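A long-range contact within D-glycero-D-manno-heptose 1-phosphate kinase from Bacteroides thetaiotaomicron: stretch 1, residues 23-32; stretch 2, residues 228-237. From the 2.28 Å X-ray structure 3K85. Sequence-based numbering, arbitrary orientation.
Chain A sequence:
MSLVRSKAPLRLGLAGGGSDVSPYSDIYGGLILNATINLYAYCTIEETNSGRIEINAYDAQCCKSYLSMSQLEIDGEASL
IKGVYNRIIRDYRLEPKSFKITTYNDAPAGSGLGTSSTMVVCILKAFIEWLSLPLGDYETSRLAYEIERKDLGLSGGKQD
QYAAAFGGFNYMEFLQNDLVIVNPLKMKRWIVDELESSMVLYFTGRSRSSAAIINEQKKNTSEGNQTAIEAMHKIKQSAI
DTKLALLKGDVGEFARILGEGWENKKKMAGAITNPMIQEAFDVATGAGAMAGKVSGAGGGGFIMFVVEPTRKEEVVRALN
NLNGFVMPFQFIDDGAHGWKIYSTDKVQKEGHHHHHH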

# COMPACT_ATOMS: atom_id res chain seq x y z
N PRO A 23 -9.88 25.88 5.01
CA PRO A 23 -8.54 25.92 5.62
C PRO A 23 -8.27 24.80 6.62
O PRO A 23 -7.13 24.63 7.04
CB PRO A 23 -8.52 27.29 6.28
CG PRO A 23 -9.94 27.39 6.79
CD PRO A 23 -10.75 26.91 5.59
N TYR A 24 -9.29 24.05 7.01
CA TYR A 24 -9.08 22.99 7.99
C TYR A 24 -7.88 22.09 7.69
O TYR A 24 -7.12 21.76 8.60
CB TYR A 24 -10.32 22.11 8.16
CG TYR A 24 -10.13 21.08 9.27
CD1 TYR A 24 -10.60 21.30 10.56
CD2 TYR A 24 -9.38 19.92 9.04
CE1 TYR A 24 -10.33 20.41 11.60
CE2 TYR A 24 -9.10 19.02 10.06
CZ TYR A 24 -9.58 19.27 11.34
OH TYR A 24 -9.28 18.38 12.35
N SER A 25 -7.70 21.69 6.44
CA SER A 25 -6.57 20.83 6.11
C SER A 25 -5.24 21.55 6.33
O SER A 25 -4.26 20.95 6.78
CB SER A 25 -6.65 20.34 4.65
OG SER A 25 -6.36 21.35 3.71
N ASP A 26 -5.22 22.85 6.04
CA ASP A 26 -4.01 23.65 6.18
C ASP A 26 -3.65 24.02 7.62
O ASP A 26 -2.47 24.13 7.97
CB ASP A 26 -4.14 24.91 5.32
CG ASP A 26 -4.42 24.58 3.87
OD1 ASP A 26 -3.70 23.72 3.31
OD2 ASP A 26 -5.36 25.18 3.28
N ILE A 27 -4.66 24.21 8.46
CA ILE A 27 -4.42 24.57 9.84
C ILE A 27 -4.12 23.37 10.74
O ILE A 27 -3.11 23.35 11.45
CB ILE A 27 -5.65 25.32 10.41
CG1 ILE A 27 -5.84 26.63 9.64
CG2 ILE A 27 -5.47 25.58 11.92
CD1 ILE A 27 -7.21 27.27 9.86
N TYR A 28 -4.98 22.36 10.71
CA TYR A 28 -4.81 21.18 11.55
C TYR A 28 -4.21 19.98 10.85
O TYR A 28 -3.58 19.13 11.48
CB TYR A 28 -6.17 20.78 12.13
CG TYR A 28 -6.90 21.91 12.82
CD1 TYR A 28 -6.59 22.28 14.13
CD2 TYR A 28 -7.90 22.61 12.15
CE1 TYR A 28 -7.27 23.33 14.76
CE2 TYR A 28 -8.59 23.66 12.77
CZ TYR A 28 -8.27 24.02 14.08
OH TYR A 28 -8.96 25.06 14.68
N GLY A 29 -4.40 19.92 9.53
CA GLY A 29 -3.90 18.80 8.75
C GLY A 29 -5.04 17.83 8.51
O GLY A 29 -5.87 17.62 9.39
N GLY A 30 -5.09 17.24 7.32
CA GLY A 30 -6.17 16.31 7.02
C GLY A 30 -5.76 14.85 6.91
O GLY A 30 -4.60 14.52 6.68
N LEU A 31 -6.75 13.96 7.07
CA LEU A 31 -6.51 12.53 6.97
C LEU A 31 -7.70 11.89 6.27
O LEU A 31 -8.85 12.08 6.66
CB LEU A 31 -6.31 11.91 8.37
CG LEU A 31 -4.96 12.23 9.01
CD1 LEU A 31 -4.88 11.60 10.38
CD2 LEU A 31 -3.84 11.72 8.12
N ILE A 32 -7.40 11.14 5.21
CA ILE A 32 -8.45 10.50 4.44
C ILE A 32 -8.21 9.06 4.01
O ILE A 32 -7.13 8.68 3.56
CB ILE A 32 -8.75 11.33 3.18
CG1 ILE A 32 -9.69 12.47 3.56
CG2 ILE A 32 -9.35 10.44 2.08
CD1 ILE A 32 -10.16 13.30 2.41
N ALA A 228 -18.17 22.86 15.55
CA ALA A 228 -17.54 22.09 14.48
C ALA A 228 -16.06 22.09 14.82
O ALA A 228 -15.66 22.63 15.86
CB ALA A 228 -17.78 22.77 13.14
N ILE A 229 -15.24 21.51 13.97
CA ILE A 229 -13.80 21.46 14.24
C ILE A 229 -13.54 20.45 15.36
O ILE A 229 -12.65 19.61 15.24
CB ILE A 229 -13.25 22.88 14.60
CG1 ILE A 229 -12.88 23.61 13.30
CG2 ILE A 229 -12.03 22.77 15.51
CD1 ILE A 229 -13.32 25.06 13.25
N GLU A 230 -14.31 20.53 16.44
CA GLU A 230 -14.14 19.56 17.51
C GLU A 230 -14.71 18.28 16.91
O GLU A 230 -14.21 17.18 17.14
CB GLU A 230 -14.96 19.96 18.75
CG GLU A 230 -14.59 21.32 19.33
CD GLU A 230 -13.11 21.44 19.66
OE1 GLU A 230 -12.59 20.60 20.43
OE2 GLU A 230 -12.46 22.39 19.15
N ALA A 231 -15.76 18.46 16.12
CA ALA A 231 -16.44 17.37 15.43
C ALA A 231 -15.54 16.84 14.32
O ALA A 231 -15.47 15.63 14.08
CB ALA A 231 -17.75 17.86 14.85
N MSE A 232 -14.84 17.77 13.66
CA MSE A 232 -13.94 17.43 12.57
C MSE A 232 -12.73 16.67 13.07
O MSE A 232 -12.21 15.79 12.39
CB MSE A 232 -13.49 18.70 11.84
CG MSE A 232 -12.73 18.43 10.55
SE MSE A 232 -13.81 17.56 9.19
CE MSE A 232 -14.77 19.11 8.51
N HIS A 233 -12.26 17.01 14.27
CA HIS A 233 -11.11 16.32 14.83
C HIS A 233 -11.42 14.84 15.01
O HIS A 233 -10.51 14.00 15.03
CB HIS A 233 -10.70 16.93 16.18
CG HIS A 233 -10.16 18.33 16.07
ND1 HIS A 233 -9.27 18.70 15.08
CD2 HIS A 233 -10.35 19.42 16.84
CE1 HIS A 233 -8.94 19.97 15.25
NE2 HIS A 233 -9.58 20.43 16.31
N LYS A 234 -12.70 14.52 15.14
CA LYS A 234 -13.12 13.14 15.30
C LYS A 234 -13.19 12.47 13.93
O LYS A 234 -12.75 11.33 13.78
CB LYS A 234 -14.49 13.06 15.98
CG LYS A 234 -14.45 13.41 17.46
CD LYS A 234 -15.84 13.31 18.08
CE LYS A 234 -15.80 13.59 19.58
NZ LYS A 234 -17.17 13.52 20.18
N ILE A 235 -13.74 13.19 12.95
CA ILE A 235 -13.84 12.69 11.58
C ILE A 235 -12.43 12.40 11.07
O ILE A 235 -12.20 11.43 10.37
CB ILE A 235 -14.53 13.72 10.66
CG1 ILE A 235 -16.03 13.77 10.97
CG2 ILE A 235 -14.29 13.38 9.20
CD1 ILE A 235 -16.80 14.84 10.23
N LYS A 236 -11.48 13.26 11.44
CA LYS A 236 -10.09 13.07 11.06
C LYS A 236 -9.58 11.80 11.75
O LYS A 236 -8.94 10.95 11.13
CB LYS A 236 -9.24 14.27 11.50
CG LYS A 236 -7.74 14.07 11.35
CD LYS A 236 -6.95 15.26 11.88
CE LYS A 236 -5.45 15.12 11.58
NZ LYS A 236 -4.70 16.39 11.82
N GLN A 237 -9.88 11.67 13.04
CA GLN A 237 -9.46 10.53 13.83
C GLN A 237 -9.99 9.22 13.28
O GLN A 237 -9.29 8.22 13.25
CB GLN A 237 -9.93 10.68 15.28
CG GLN A 237 -9.52 9.53 16.19
CD GLN A 237 -8.02 9.37 16.27
OE1 GLN A 237 -7.29 10.35 16.36
NE2 GLN A 237 -7.55 8.13 16.23

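The most unusual feature of this contact is the way a single histidine engages two tyrosines. The ring of His233 holds Tyr24 through a hydrogen bond, 2.7 Å between Tyr24 OH and His233 ND1, and at the same time turns its edge to the face of Tyr28. Either partner could supply the proton to the bond, since a phenol and an imidazole nitrogen can each donate or accept. Toward Tyr28 the interaction is electrostatic in another sense: the polarised C–H of an imidazole edge suits the electron-rich face of a phenol. His233 CE1 lies 3.5 Å from Tyr28 CD1, the ring centroids are 4.8 Å apart, and the planes meet at 82°.

In the backbone, a short helix and a following strand of the first stretch meet the helix of the second. Tyr24 and Tyr28 stand one helical turn apart, linked by the backbone hydrogen bond from Tyr28 N to Tyr24 O (3.1 Å), and both direct their CA-to-CB bonds toward the second stretch. There, Ile229, in the loop just before the helix, and His233 and Lys236 within it follow one another at intervals of about a turn. The register pairs Tyr24 with Ile229, Tyr28 with His233, and Leu31 with Lys236; Leu31 CA and Lys236 CA are 5.5 Å apart, the closest of the three pairs.

Tyr24 is buried, and its ring meets the second stretch at one face and along its edge. Selenomethionine 232, written Met232 here, covers that face: its CG sits 3.4 Å from the centroid of the Tyr24 ring and nearly on the ring normal, a CH-pi contact. A flexible chain can lay its CG methylene against such a flat surface. Ile229 approaches the ring edge, with its CG1 4.2 Å from Tyr24 CD1, and its CG2 lies 4.2 Å from Tyr28 CZ, so this branched side chain touches both tyrosines.

Lys236 contributes the largest covered area of any residue here. Its side chain is extended, with all four chi angles t, and this length carries the ammonium group to the backbone where the first stretch leaves its helix. Lys236 NZ donates a hydrogen bond to Gly29 O at 3.0 Å, an oxygen whose partial negative charge suits a cationic donor; Tyr28 O also lies 3.0 Å from Lys236 NZ. The aliphatic part of the lysine is useful too: Leu31 CD1 packs 3.8 Å from Lys236 CE.

Gly29 suits its place because its phi is positive, at 99°. With these backbone angles a CB would be jammed against the preceding carbonyl oxygen.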